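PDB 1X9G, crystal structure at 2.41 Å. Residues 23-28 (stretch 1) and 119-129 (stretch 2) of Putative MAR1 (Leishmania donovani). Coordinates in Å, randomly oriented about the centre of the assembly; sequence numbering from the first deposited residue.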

ATOM      1  N   PHE A  23      -9.656 -20.941  14.599  1.00 62.03           N
ATOM      2  CA  PHE A  23     -10.645 -20.136  13.927  1.00 61.11           C
ATOM      3  C   PHE A  23     -11.385 -19.293  14.964  1.00 60.96           C
ATOM      4  O   PHE A  23     -11.919 -19.797  15.947  1.00 60.78           O
ATOM      5  N   LEU A  24     -11.367 -17.983  14.753  1.00 60.69           N
ATOM      6  CA  LEU A  24     -11.914 -17.046  15.715  1.00 60.09           C
ATOM      7  C   LEU A  24     -13.021 -16.268  15.058  1.00 59.96           C
ATOM      8  O   LEU A  24     -12.759 -15.460  14.164  1.00 60.99           O
ATOM      9  N   CYS A  25     -14.253 -16.519  15.502  1.00 59.68           N
ATOM     10  CA  CYS A  25     -15.428 -15.978  14.854  1.00 59.24           C
ATOM     11  C   CYS A  25     -15.938 -14.792  15.662  1.00 58.80           C
ATOM     12  O   CYS A  25     -16.542 -14.963  16.739  1.00 58.25           O
ATOM     13  N   VAL A  26     -15.675 -13.581  15.164  1.00 58.37           N
ATOM     14  CA  VAL A  26     -15.789 -12.429  16.059  1.00 58.16           C
ATOM     15  C   VAL A  26     -17.044 -11.561  15.914  1.00 58.15           C
ATOM     16  O   VAL A  26     -17.262 -10.990  14.876  1.00 57.89           O
ATOM     17  N   ASP A  27     -17.876 -11.559  16.973  1.00 57.83           N
ATOM     18  CA  ASP A  27     -19.049 -10.663  17.138  1.00 57.38           C
ATOM     19  C   ASP A  27     -20.128 -10.630  16.032  1.00 56.98           C
ATOM     20  O   ASP A  27     -20.815  -9.630  15.840  1.00 55.50           O
ATOM     21  N   LEU A  28     -20.326 -11.742  15.339  1.00 58.14           N
ATOM     22  CA  LEU A  28     -21.379 -11.810  14.326  1.00 59.42           C
ATOM     23  C   LEU A  28     -22.824 -11.920  14.936  1.00 61.31           C
ATOM     24  O   LEU A  28     -23.496 -12.948  14.881  1.00 62.23           O
ATOM     25  N   ALA A 119     -12.522  -2.115  14.816  1.00 51.67           N
ATOM     26  CA  ALA A 119     -12.900  -2.043  16.210  1.00 51.56           C
ATOM     27  C   ALA A 119     -12.457  -3.307  16.916  1.00 52.44           C
ATOM     28  O   ALA A 119     -11.267  -3.460  17.185  1.00 53.29           O
ATOM     29  N   CYS A 120     -13.367  -4.256  17.163  1.00 52.92           N
ATOM     30  CA  CYS A 120     -12.996  -5.497  17.794  1.00 52.77           C
ATOM     31  C   CYS A 120     -11.918  -6.238  17.014  1.00 53.47           C
ATOM     32  O   CYS A 120     -10.956  -6.743  17.640  1.00 53.79           O
ATOM     33  N   ILE A 121     -12.066  -6.314  15.668  1.00 52.50           N
ATOM     34  CA  ILE A 121     -11.119  -7.104  14.802  1.00 51.89           C
ATOM     35  C   ILE A 121      -9.723  -6.536  14.949  1.00 51.02           C
ATOM     36  O   ILE A 121      -8.797  -7.221  15.325  1.00 50.50           O
ATOM     37  N   LEU A 122      -9.623  -5.239  14.691  1.00 51.61           N
ATOM     38  CA  LEU A 122      -8.384  -4.482  14.801  1.00 51.93           C
ATOM     39  C   LEU A 122      -7.685  -4.683  16.188  1.00 52.38           C
ATOM     40  O   LEU A 122      -6.533  -5.093  16.259  1.00 52.35           O
ATOM     41  N   GLN A 123      -8.398  -4.434  17.286  1.00 53.73           N
ATOM     42  CA  GLN A 123      -7.817  -4.642  18.644  1.00 54.54           C
ATOM     43  C   GLN A 123      -7.438  -6.078  18.910  1.00 54.16           C
ATOM     44  O   GLN A 123      -6.375  -6.363  19.496  1.00 54.23           O
ATOM     45  N   THR A 124      -8.292  -6.982  18.444  1.00 54.42           N
ATOM     46  CA  THR A 124      -8.047  -8.430  18.582  1.00 54.59           C
ATOM     47  C   THR A 124      -6.719  -8.827  17.922  1.00 55.45           C
ATOM     48  O   THR A 124      -5.878  -9.471  18.570  1.00 55.24           O
ATOM     49  N   VAL A 125      -6.498  -8.401  16.660  1.00 55.61           N
ATOM     50  CA  VAL A 125      -5.247  -8.761  16.001  1.00 55.53           C
ATOM     51  C   VAL A 125      -4.004  -8.127  16.606  1.00 55.19           C
ATOM     52  O   VAL A 125      -3.004  -8.798  16.700  1.00 55.46           O
ATOM     53  N   ALA A 126      -4.037  -6.865  17.040  1.00 55.45           N
ATOM     54  CA  ALA A 126      -2.844  -6.301  17.702  1.00 55.17           C
ATOM     55  C   ALA A 126      -2.473  -7.126  18.955  1.00 55.98           C
ATOM     56  O   ALA A 126      -1.296  -7.372  19.196  1.00 56.09           O
ATOM     57  N   ASP A 127      -3.479  -7.579  19.719  1.00 56.70           N
ATOM     58  CA  ASP A 127      -3.255  -8.450  20.920  1.00 56.98           C
ATOM     59  C   ASP A 127      -2.673  -9.834  20.563  1.00 56.69           C
ATOM     60  O   ASP A 127      -1.672 -10.262  21.134  1.00 55.50           O
ATOM     61  N   LEU A 128      -3.294 -10.514  19.609  1.00 57.10           N
ATOM     62  CA  LEU A 128      -2.708 -11.711  19.025  1.00 57.40           C
ATOM     63  C   LEU A 128      -1.250 -11.525  18.623  1.00 58.52           C
ATOM     64  O   LEU A 128      -0.410 -12.374  18.933  1.00 58.20           O
ATOM     65  N   LEU A 129      -0.925 -10.405  17.951  1.00 59.38           N
ATOM     66  CA  LEU A 129       0.449 -10.205  17.518  1.00 59.68           C
ATOM     67  C   LEU A 129       1.373 -10.110  18.699  1.00 61.24           C
ATOM     68  O   LEU A 129       2.430 -10.717  18.690  1.00 62.11           O
TER

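A strand laid against a helix presents alternate side chains to it, while the helix answers with residues spaced three or four apart. The contact between residues 23-28 and 119-129 of this Leishmania protein is a compact example. The N-to-C directions of strand and helix lie 148° apart, closer to antiparallel than to parallel, and their axes approach to 10.1 Å. Accordingly, the strand's later residues meet the beginning of the helical stretch, and Leu-24, earlier on the strand, meets Thr-124 and Leu-128 further along the helix.

Apolar packing dominates. On the strand, Leu-24 and Val-26 point toward the helix, whereas Cys-25 between them points away, as the strand's alternation demands. From the helix, Cys-120 (chi1 m), Thr-124 and Leu-128 (chi1 -91° and chi2 1°, both between wells) point toward the strand. Val-26 has the largest covered area of any residue here. Its chi1, 15°, lies between the standard wells. Val-26 CG1 comes within 3.5 Å of Ile-121 CD1; Val-26 CG2 lies 3.9 Å from the same methyl, Ile-121 CD1, and 4.1 Å from Cys-120 CB. Ile-121 starts out sideways, but its m,m rotamer brings the end of the chain nearer the strand. Leu-24, chi1 t and chi2 p, meets the helix one and two turns beyond Cys-120, Leu-24 CD2 lying 4.1 Å from Thr-124 CG2 and 4.4 Å from Leu-128 CD2. These contacts are the last of the packing in this direction.

Polar groups are handled mostly within the helix or elsewhere in the structure. Thr-124, chi1 m, turns OG1 back to the carbonyl of its own helix, in a very short hydrogen bond of 2.4 Å from Thr-124 OG1 to Cys-120 O, while its CG2 methyl remains available to Leu-24. Just beyond the strand, Asp-27 (chi1 m) also points toward the helix, and both its carboxylate oxygens are hydrogen-bonded elsewhere in the structure. The modelled separation of Asp-27 OD1 and Cys-120 SG, 2.9 Å, is too close to support any interpretation.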

ATOM      1  CB  PHE A  23     -11.594 -21.007  13.103  1.00 61.10           C
ATOM      2  CG  PHE A  23     -10.881 -21.901  12.096  1.00 61.56           C
ATOM      3  CD1 PHE A  23     -11.129 -23.261  12.058  1.00 62.36           C
ATOM      4  CD2 PHE A  23      -9.961 -21.368  11.185  1.00 61.62           C
ATOM      5  CE1 PHE A  23     -10.467 -24.101  11.121  1.00 64.23           C
ATOM      6  CE2 PHE A  23      -9.300 -22.193  10.252  1.00 64.48           C
ATOM      7  CZ  PHE A  23      -9.559 -23.576  10.225  1.00 63.45           C
ATOM      8  CB  LEU A  24     -10.813 -16.126  16.196  1.00 59.80           C
ATOM      9  CG  LEU A  24     -11.115 -15.192  17.334  1.00 59.85           C
ATOM     10  CD1 LEU A  24     -12.063 -15.879  18.339  1.00 58.67           C
ATOM     11  CD2 LEU A  24      -9.782 -14.690  17.986  1.00 59.66           C
ATOM     12  CB  CYS A  25     -16.495 -17.054  14.710  1.00 59.14           C
ATOM     13  SG  CYS A  25     -18.052 -16.389  14.077  1.00 60.84           S
ATOM     14  CB  VAL A  26     -14.426 -11.654  16.325  1.00 57.87           C
ATOM     15  CG1 VAL A  26     -13.369 -12.001  15.360  1.00 57.66           C
ATOM     16  CG2 VAL A  26     -14.610 -10.146  16.510  1.00 56.61           C
ATOM     17  CB  ASP A  27     -18.597  -9.250  17.511  1.00 57.23           C
ATOM     18  CG  ASP A  27     -17.713  -9.222  18.748  1.00 59.19           C
ATOM     19  OD1 ASP A  27     -17.182  -8.112  19.048  1.00 63.34           O
ATOM     20  OD2 ASP A  27     -17.553 -10.271  19.432  1.00 55.08           O
ATOM     21  CB  LEU A  28     -21.036 -12.911  13.306  1.00 58.26           C
ATOM     22  CG  LEU A  28     -19.801 -12.653  12.416  1.00 57.26           C
ATOM     23  CD1 LEU A  28     -19.421 -13.868  11.584  1.00 53.68           C
ATOM     24  CD2 LEU A  28     -19.916 -11.387  11.510  1.00 51.66           C
ATOM     25  CB  ALA A 119     -14.431  -1.769  16.331  1.00 51.12           C
ATOM     26  CB  CYS A 120     -14.235  -6.399  18.005  1.00 53.95           C
ATOM     27  SG  CYS A 120     -15.699  -5.607  18.887  1.00 54.86           S
ATOM     28  CB  ILE A 121     -11.500  -7.112  13.260  1.00 52.00           C
ATOM     29  CG1 ILE A 121     -12.833  -7.842  12.964  1.00 52.36           C
ATOM     30  CG2 ILE A 121     -10.375  -7.684  12.413  1.00 50.95           C
ATOM     31  CD1 ILE A 121     -12.838  -9.349  13.151  1.00 49.95           C
ATOM     32  CB  LEU A 122      -8.661  -3.005  14.431  1.00 51.01           C
ATOM     33  CG  LEU A 122      -7.448  -2.051  14.406  1.00 51.39           C
ATOM     34  CD1 LEU A 122      -6.533  -2.260  13.192  1.00 50.74           C
ATOM     35  CD2 LEU A 122      -7.874  -0.575  14.473  1.00 51.34           C
ATOM     36  CB  GLN A 123      -8.746  -4.094  19.750  1.00 54.98           C
ATOM     37  CG  GLN A 123      -9.098  -2.627  19.473  1.00 55.66           C
ATOM     38  CD  GLN A 123      -9.730  -1.900  20.628  1.00 59.01           C
ATOM     39  OE1 GLN A 123      -9.313  -2.061  21.770  1.00 60.82           O
ATOM     40  NE2 GLN A 123     -10.699  -1.030  20.331  1.00 57.38           N
ATOM     41  CB  THR A 124      -9.183  -9.186  17.927  1.00 54.62           C
ATOM     42  OG1 THR A 124     -10.390  -8.850  18.616  1.00 52.53           O
ATOM     43  CG2 THR A 124      -8.953 -10.639  17.949  1.00 51.84           C
ATOM     44  CB  VAL A 125      -5.256  -8.768  14.389  1.00 56.25           C
ATOM     45  CG1 VAL A 125      -6.625  -8.661  13.810  1.00 56.25           C
ATOM     46  CG2 VAL A 125      -4.366  -7.753  13.793  1.00 56.69           C
ATOM     47  CB  ALA A 126      -3.003  -4.799  18.017  1.00 54.08           C
ATOM     48  CB  ASP A 127      -4.526  -8.621  21.768  1.00 56.94           C
ATOM     49  CG  ASP A 127      -4.970  -7.333  22.512  1.00 57.99           C
ATOM     50  OD1 ASP A 127      -6.185  -7.245  22.775  1.00 58.18           O
ATOM     51  OD2 ASP A 127      -4.153  -6.431  22.859  1.00 56.67           O
ATOM     52  CB  LEU A 128      -3.521 -12.142  17.822  1.00 57.25           C
ATOM     53  CG  LEU A 128      -4.679 -13.142  17.986  1.00 59.44           C
ATOM     54  CD1 LEU A 128      -4.893 -13.605  19.463  1.00 54.11           C
ATOM     55  CD2 LEU A 128      -5.989 -12.659  17.283  1.00 55.40           C
ATOM     56  CB  LEU A 129       0.636  -9.004  16.553  1.00 59.01           C
ATOM     57  CG  LEU A 129       0.096  -9.218  15.131  1.00 54.98           C
ATOM     58  CD1 LEU A 129       0.158  -7.953  14.293  1.00 51.71           C
ATOM     59  CD2 LEU A 129       0.663 -10.438  14.387  1.00 50.90           C
TER